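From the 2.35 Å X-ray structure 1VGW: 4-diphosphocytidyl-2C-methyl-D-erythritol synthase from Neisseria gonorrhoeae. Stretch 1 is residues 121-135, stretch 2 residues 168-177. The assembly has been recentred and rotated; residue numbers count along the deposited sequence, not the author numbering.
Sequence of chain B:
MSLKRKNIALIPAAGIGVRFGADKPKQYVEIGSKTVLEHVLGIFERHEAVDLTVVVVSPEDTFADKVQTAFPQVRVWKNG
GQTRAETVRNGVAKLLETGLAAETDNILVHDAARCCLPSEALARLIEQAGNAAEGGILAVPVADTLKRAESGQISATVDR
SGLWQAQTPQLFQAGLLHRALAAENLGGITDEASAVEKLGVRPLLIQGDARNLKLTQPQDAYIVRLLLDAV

Stretch 1 (121-135) ALARLIEQAGNAAEG
Stretch 2 (168-177) TPQLFQAGLL

Helix 121-129 packs on strand 169-173 with their N-to-C directions 24° apart (crossing angle -24°) and axes 9.6 Å apart at closest approach. Together the stretches bury 456 Å². A cis peptide bond leads into Pro169 (phi/psi -75/158), whose compact ring points toward the helix: CB lies 3.8 Å from Leu125 CD2 and CG 4.4 Å from Leu122 CD1, both leucines being t,p rotamers. Gln170 (-114/117) points away, as strand alternation requires, and its amide is satisfied elsewhere in the structure.

Leu171 (-104/115; chi1 149°, chi2 9°) turns back toward the helix and has 99 Å² covered, the most in stretch 2, with CB 4.3 Å from Leu125 CG, CG 4.0 Å from Ala129 CB and CD2 4.1 Å from Gly130 CA.

Two type I turns, Ala129 to Ala132 and Ala132 to Gly135, lead to Gly135, whose CA lies 4.7 Å from Phe172 CA. Gly135 (70/-167) suits its positive phi, and a CB would strike Phe172 CD2 and Leu171 O. Phe172 (-136/154; chi1 m, chi2 106°) has CA-to-CB sideways, the ring end coming nearer; its edge meets Glu134 O, 3.4 Å from CE2.

Gln173 (-59/141; m,t, chi3 75°), the N-cap residue of the next helix, donates from NE2 to Ala133 O at 2.9 Å; a water bridges that oxygen to Gln173 N. Leu176 (t,p) adds CD2 3.7 Å from Ala133 O.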

ATOM      1  N   ALA B 121     -14.065 -10.404  -0.520  1.00 43.44           N
ATOM      2  CA  ALA B 121     -12.998 -10.497   0.467  1.00 40.95           C
ATOM      3  C   ALA B 121     -13.556 -10.920   1.832  1.00 39.30           C
ATOM      4  O   ALA B 121     -12.944 -11.658   2.586  1.00 36.29           O
ATOM      5  CB  ALA B 121     -12.233  -9.185   0.583  1.00 33.55           C
ATOM      6  N   LEU B 122     -14.758 -10.428   2.128  1.00 38.59           N
ATOM      7  CA  LEU B 122     -15.447 -10.746   3.372  1.00 37.62           C
ATOM      8  C   LEU B 122     -15.807 -12.236   3.395  1.00 39.38           C
ATOM      9  O   LEU B 122     -15.541 -12.902   4.414  1.00 38.24           O
ATOM     10  CB  LEU B 122     -16.663  -9.876   3.556  1.00 35.04           C
ATOM     11  CG  LEU B 122     -17.517  -9.974   4.787  1.00 37.50           C
ATOM     12  CD1 LEU B 122     -16.743  -9.774   6.075  1.00 37.84           C
ATOM     13  CD2 LEU B 122     -18.693  -9.002   4.756  1.00 35.75           C
ATOM     14  N   ALA B 123     -16.331 -12.744   2.283  1.00 37.72           N
ATOM     15  CA  ALA B 123     -16.690 -14.128   2.124  1.00 37.92           C
ATOM     16  C   ALA B 123     -15.497 -15.051   2.367  1.00 39.28           C
ATOM     17  O   ALA B 123     -15.617 -16.006   3.161  1.00 40.13           O
ATOM     18  CB  ALA B 123     -17.293 -14.399   0.748  1.00 36.49           C
ATOM     19  N   ARG B 124     -14.358 -14.789   1.734  1.00 38.33           N
ATOM     20  CA  ARG B 124     -13.143 -15.579   1.970  1.00 36.89           C
ATOM     21  C   ARG B 124     -12.738 -15.597   3.445  1.00 36.37           C
ATOM     22  O   ARG B 124     -12.412 -16.651   4.007  1.00 38.19           O
ATOM     23  CB  ARG B 124     -11.985 -14.953   1.183  1.00 38.46           C
ATOM     24  CG  ARG B 124     -11.619 -15.657  -0.100  1.00 37.67           C
ATOM     25  CD  ARG B 124     -10.165 -15.403  -0.463  1.00 37.17           C
ATOM     26  NE  ARG B 124      -9.850 -14.001  -0.542  1.00 40.16           N
ATOM     27  CZ  ARG B 124     -10.187 -13.123  -1.466  1.00 40.42           C
ATOM     28  NH1 ARG B 124      -9.766 -11.865  -1.340  1.00 40.60           N
ATOM     29  NH2 ARG B 124     -10.936 -13.460  -2.502  1.00 45.05           N
ATOM     30  N   LEU B 125     -12.763 -14.454   4.130  1.00 34.22           N
ATOM     31  CA  LEU B 125     -12.395 -14.453   5.552  1.00 32.44           C
ATOM     32  C   LEU B 125     -13.317 -15.332   6.370  1.00 32.68           C
ATOM     33  O   LEU B 125     -12.900 -16.005   7.320  1.00 33.25           O
ATOM     34  CB  LEU B 125     -12.399 -13.030   6.095  1.00 26.09           C
ATOM     35  CG  LEU B 125     -12.138 -12.777   7.564  1.00 29.03           C
ATOM     36  CD1 LEU B 125     -10.679 -13.120   7.922  1.00 28.68           C
ATOM     37  CD2 LEU B 125     -12.439 -11.318   7.951  1.00 22.83           C
ATOM     38  N   ILE B 126     -14.631 -15.220   6.135  1.00 32.49           N
ATOM     39  CA  ILE B 126     -15.607 -15.978   6.895  1.00 31.82           C
ATOM     40  C   ILE B 126     -15.418 -17.476   6.630  1.00 35.58           C
ATOM     41  O   ILE B 126     -15.399 -18.228   7.599  1.00 35.62           O
ATOM     42  CB  ILE B 126     -17.045 -15.567   6.614  1.00 29.40           C
ATOM     43  CG1 ILE B 126     -17.370 -14.248   7.348  1.00 28.66           C
ATOM     44  CG2 ILE B 126     -18.077 -16.619   7.029  1.00 21.64           C
ATOM     45  CD1 ILE B 126     -18.440 -13.437   6.587  1.00 30.80           C
ATOM     46  N   GLU B 127     -15.227 -17.827   5.371  1.00 35.99           N
ATOM     47  CA  GLU B 127     -15.058 -19.200   4.947  1.00 39.60           C
ATOM     48  C   GLU B 127     -13.806 -19.866   5.487  1.00 41.58           C
ATOM     49  O   GLU B 127     -13.859 -20.967   6.048  1.00 40.14           O
ATOM     50  CB  GLU B 127     -15.056 -19.241   3.409  1.00 43.12           C
ATOM     51  CG  GLU B 127     -15.073 -20.645   2.827  1.00 51.45           C
ATOM     52  CD  GLU B 127     -16.318 -21.406   3.247  1.00 54.44           C
ATOM     53  OE1 GLU B 127     -17.421 -20.826   3.193  1.00 56.44           O
ATOM     54  OE2 GLU B 127     -16.182 -22.569   3.662  1.00 58.11           O
ATOM     55  N   GLN B 128     -12.674 -19.146   5.429  1.00 42.52           N
ATOM     56  CA  GLN B 128     -11.407 -19.712   5.917  1.00 42.88           C
ATOM     57  C   GLN B 128     -11.136 -19.523   7.375  1.00 40.94           C
ATOM     58  O   GLN B 128     -10.895 -20.497   8.116  1.00 45.38           O
ATOM     59  CB  GLN B 128     -10.280 -19.132   5.051  1.00 43.70           C
ATOM     60  CG  GLN B 128     -10.483 -19.520   3.584  1.00 46.53           C
ATOM     61  CD  GLN B 128      -9.594 -18.764   2.640  1.00 52.48           C
ATOM     62  OE1 GLN B 128      -9.864 -18.711   1.435  1.00 56.69           O
ATOM     63  NE2 GLN B 128      -8.527 -18.147   3.140  1.00 54.73           N
ATOM     64  N   ALA B 129     -11.263 -18.323   7.920  1.00 38.20           N
ATOM     65  CA  ALA B 129     -10.969 -18.161   9.356  1.00 34.31           C
ATOM     66  C   ALA B 129     -12.185 -18.461  10.189  1.00 31.67           C
ATOM     67  O   ALA B 129     -12.099 -18.710  11.403  1.00 33.30           O
ATOM     68  CB  ALA B 129     -10.454 -16.741   9.606  1.00 25.36           C
ATOM     69  N   GLY B 130     -13.378 -18.379   9.597  1.00 28.96           N
ATOM     70  CA  GLY B 130     -14.604 -18.601  10.310  1.00 28.98           C
ATOM     71  C   GLY B 130     -14.754 -20.007  10.907  1.00 29.91           C
ATOM     72  O   GLY B 130     -15.525 -20.158  11.863  1.00 27.48           O
ATOM     73  N   ASN B 131     -14.039 -20.986  10.375  1.00 29.63           N
ATOM     74  CA  ASN B 131     -14.061 -22.352  10.795  1.00 32.65           C
ATOM     75  C   ASN B 131     -12.716 -22.877  11.296  1.00 31.19           C
ATOM     76  O   ASN B 131     -12.485 -24.077  11.197  1.00 31.31           O
ATOM     77  CB  ASN B 131     -14.527 -23.301   9.656  1.00 31.39           C
ATOM     78  CG  ASN B 131     -15.966 -23.040   9.263  1.00 33.19           C
ATOM     79  OD1 ASN B 131     -16.891 -23.246  10.054  1.00 31.43           O
ATOM     80  ND2 ASN B 131     -16.164 -22.586   8.036  1.00 35.96           N
ATOM     81  N   ALA B 132     -11.834 -22.019  11.752  1.00 29.98           N
ATOM     82  CA  ALA B 132     -10.550 -22.435  12.303  1.00 26.67           C
ATOM     83  C   ALA B 132     -10.511 -21.866  13.723  1.00 28.41           C
ATOM     84  O   ALA B 132     -10.639 -20.622  13.793  1.00 30.26           O
ATOM     85  CB  ALA B 132      -9.391 -21.866  11.497  1.00 26.89           C
ATOM     86  N   ALA B 133     -10.208 -22.649  14.749  1.00 23.99           N
ATOM     87  CA  ALA B 133     -10.229 -22.103  16.104  1.00 25.81           C
ATOM     88  C   ALA B 133      -9.267 -20.939  16.318  1.00 26.05           C
ATOM     89  O   ALA B 133      -9.442 -20.117  17.246  1.00 24.93           O
ATOM     90  CB  ALA B 133     -10.004 -23.220  17.140  1.00 17.72           C
ATOM     91  N   GLU B 134      -8.159 -20.905  15.590  1.00 24.68           N
ATOM     92  CA  GLU B 134      -7.162 -19.863  15.719  1.00 28.66           C
ATOM     93  C   GLU B 134      -7.509 -18.528  15.036  1.00 28.23           C
ATOM     94  O   GLU B 134      -6.816 -17.543  15.284  1.00 27.01           O
ATOM     95  CB  GLU B 134      -5.762 -20.301  15.247  1.00 26.41           C
ATOM     96  CG  GLU B 134      -5.629 -20.585  13.781  1.00 27.59           C
ATOM     97  CD  GLU B 134      -5.973 -21.993  13.347  1.00 36.22           C
ATOM     98  OE1 GLU B 134      -6.992 -22.561  13.816  1.00 37.64           O
ATOM     99  OE2 GLU B 134      -5.254 -22.574  12.486  1.00 36.01           O
ATOM    100  N   GLY B 135      -8.614 -18.400  14.334  1.00 27.70           N
ATOM    101  CA  GLY B 135      -8.992 -17.126  13.740  1.00 26.48           C
ATOM    102  C   GLY B 135      -8.059 -16.771  12.585  1.00 26.70           C
ATOM    103  O   GLY B 135      -7.215 -17.596  12.209  1.00 25.35           O
ATOM    104  N   THR B 168      -8.193  -5.186   7.870  1.00 29.07           N
ATOM    105  CA  THR B 168      -9.289  -5.609   8.719  1.00 25.72           C
ATOM    106  C   THR B 168     -10.372  -6.096   7.763  1.00 28.15           C
ATOM    107  O   THR B 168     -10.252  -5.790   6.544  1.00 29.22           O
ATOM    108  CB  THR B 168      -9.780  -4.547   9.667  1.00 27.98           C
ATOM    109  OG1 THR B 168     -10.510  -3.560   8.939  1.00 30.19           O
ATOM    110  CG2 THR B 168      -8.673  -3.849  10.468  1.00 26.28           C
ATOM    111  N   PRO B 169     -11.358  -6.874   8.185  1.00 26.82           N
ATOM    112  CA  PRO B 169     -11.596  -7.285   9.541  1.00 23.87           C
ATOM    113  C   PRO B 169     -10.643  -8.341  10.033  1.00 23.16           C
ATOM    114  O   PRO B 169      -9.911  -8.932   9.218  1.00 22.46           O
ATOM    115  CB  PRO B 169     -13.036  -7.854   9.506  1.00 24.11           C
ATOM    116  CG  PRO B 169     -13.592  -7.466   8.174  1.00 24.04           C
ATOM    117  CD  PRO B 169     -12.379  -7.482   7.254  1.00 23.87           C
ATOM    118  N   GLN B 170     -10.498  -8.449  11.330  1.00 23.97           N
ATOM    119  CA  GLN B 170      -9.695  -9.460  12.039  1.00 23.77           C
ATOM    120  C   GLN B 170     -10.735 -10.316  12.816  1.00 22.69           C
ATOM    121  O   GLN B 170     -11.431  -9.740  13.655  1.00 20.50           O
ATOM    122  CB  GLN B 170      -8.717  -8.794  13.036  1.00 19.55           C
ATOM    123  CG  GLN B 170      -7.812  -7.813  12.248  1.00 25.28           C
ATOM    124  CD  GLN B 170      -6.439  -7.574  12.801  1.00 27.18           C
ATOM    125  OE1 GLN B 170      -6.101  -7.701  13.970  1.00 27.59           O
ATOM    126  NE2 GLN B 170      -5.507  -7.104  11.928  1.00 29.09           N
ATOM    127  N   LEU B 171     -10.812 -11.585  12.471  1.00 24.07           N
ATOM    128  CA  LEU B 171     -11.844 -12.491  13.009  1.00 25.01           C
ATOM    129  C   LEU B 171     -11.394 -13.468  14.056  1.00 27.10           C
ATOM    130  O   LEU B 171     -10.606 -14.386  13.742  1.00 26.57           O
ATOM    131  CB  LEU B 171     -12.481 -13.165  11.809  1.00 18.64           C
ATOM    132  CG  LEU B 171     -13.076 -14.512  11.686  1.00 23.93           C
ATOM    133  CD1 LEU B 171     -13.273 -15.347  12.937  1.00 16.97           C
ATOM    134  CD2 LEU B 171     -14.339 -14.500  10.847  1.00 14.83           C
ATOM    135  N   PHE B 172     -11.902 -13.354  15.289  1.00 26.39           N
ATOM    136  CA  PHE B 172     -11.619 -14.260  16.375  1.00 26.39           C
ATOM    137  C   PHE B 172     -12.859 -14.672  17.188  1.00 27.92           C
ATOM    138  O   PHE B 172     -13.864 -13.941  17.253  1.00 27.21           O
ATOM    139  CB  PHE B 172     -10.578 -13.628  17.353  1.00 20.54           C
ATOM    140  CG  PHE B 172      -9.276 -13.347  16.649  1.00 23.11           C
ATOM    141  CD1 PHE B 172      -8.938 -12.018  16.337  1.00 18.27           C
ATOM    142  CD2 PHE B 172      -8.459 -14.362  16.181  1.00 19.71           C
ATOM    143  CE1 PHE B 172      -7.781 -11.788  15.605  1.00 16.56           C
ATOM    144  CE2 PHE B 172      -7.294 -14.134  15.488  1.00 15.54           C
ATOM    145  CZ  PHE B 172      -6.964 -12.787  15.188  1.00 15.34           C
ATOM    146  N   GLN B 173     -12.791 -15.843  17.815  1.00 25.83           N
ATOM    147  CA  GLN B 173     -13.825 -16.351  18.714  1.00 25.35           C
ATOM    148  C   GLN B 173     -13.977 -15.332  19.858  1.00 23.22           C
ATOM    149  O   GLN B 173     -12.939 -14.879  20.373  1.00 23.23           O
ATOM    150  CB  GLN B 173     -13.378 -17.699  19.365  1.00 15.58           C
ATOM    151  CG  GLN B 173     -13.467 -18.906  18.437  1.00 18.74           C
ATOM    152  CD  GLN B 173     -12.999 -20.169  19.171  1.00 25.86           C
ATOM    153  OE1 GLN B 173     -13.730 -20.702  20.022  1.00 22.99           O
ATOM    154  NE2 GLN B 173     -11.747 -20.546  18.923  1.00 24.42           N
ATOM    155  N   ALA B 174     -15.183 -15.087  20.311  1.00 22.58           N
ATOM    156  CA  ALA B 174     -15.417 -14.124  21.390  1.00 21.75           C
ATOM    157  C   ALA B 174     -14.667 -14.415  22.634  1.00 23.25           C
ATOM    158  O   ALA B 174     -14.068 -13.511  23.252  1.00 26.38           O
ATOM    159  CB  ALA B 174     -16.938 -14.051  21.602  1.00 19.26           C
ATOM    160  N   GLY B 175     -14.643 -15.690  23.102  1.00 24.07           N
ATOM    161  CA  GLY B 175     -13.920 -16.040  24.327  1.00 20.19           C
ATOM    162  C   GLY B 175     -12.412 -15.949  24.154  1.00 22.13           C
ATOM    163  O   GLY B 175     -11.735 -15.403  25.062  1.00 23.41           O
ATOM    164  N   LEU B 176     -11.834 -16.376  23.050  1.00 18.85           N
ATOM    165  CA  LEU B 176     -10.401 -16.202  22.798  1.00 22.08           C
ATOM    166  C   LEU B 176      -9.991 -14.723  22.725  1.00 26.95           C
ATOM    167  O   LEU B 176      -8.961 -14.295  23.281  1.00 25.48           O
ATOM    168  CB  LEU B 176     -10.061 -16.877  21.447  1.00 20.16           C
ATOM    169  CG  LEU B 176      -8.638 -16.718  20.957  1.00 24.08           C
ATOM    170  CD1 LEU B 176      -7.623 -17.313  21.930  1.00 21.00           C
ATOM    171  CD2 LEU B 176      -8.473 -17.362  19.572  1.00 22.54           C
ATOM    172  N   LEU B 177     -10.813 -13.881  22.062  1.00 28.89           N
ATOM    173  CA  LEU B 177     -10.553 -12.420  21.959  1.00 28.94           C
ATOM    174  C   LEU B 177     -10.707 -11.748  23.305  1.00 28.13           C
ATOM    175  O   LEU B 177      -9.849 -10.985  23.792  1.00 28.41           O
ATOM    176  CB  LEU B 177     -11.542 -11.820  20.933  1.00 26.19           C
ATOM    177  CG  LEU B 177     -11.292 -10.414  20.398  1.00 28.54           C
ATOM    178  CD1 LEU B 177      -9.870 -10.233  19.875  1.00 20.83           C
ATOM    179  CD2 LEU B 177     -12.295 -10.086  19.265  1.00 18.25           C
TER
HETATM  180  O   HOH W   1     -11.183 -17.702  16.441  1.00 25.45           O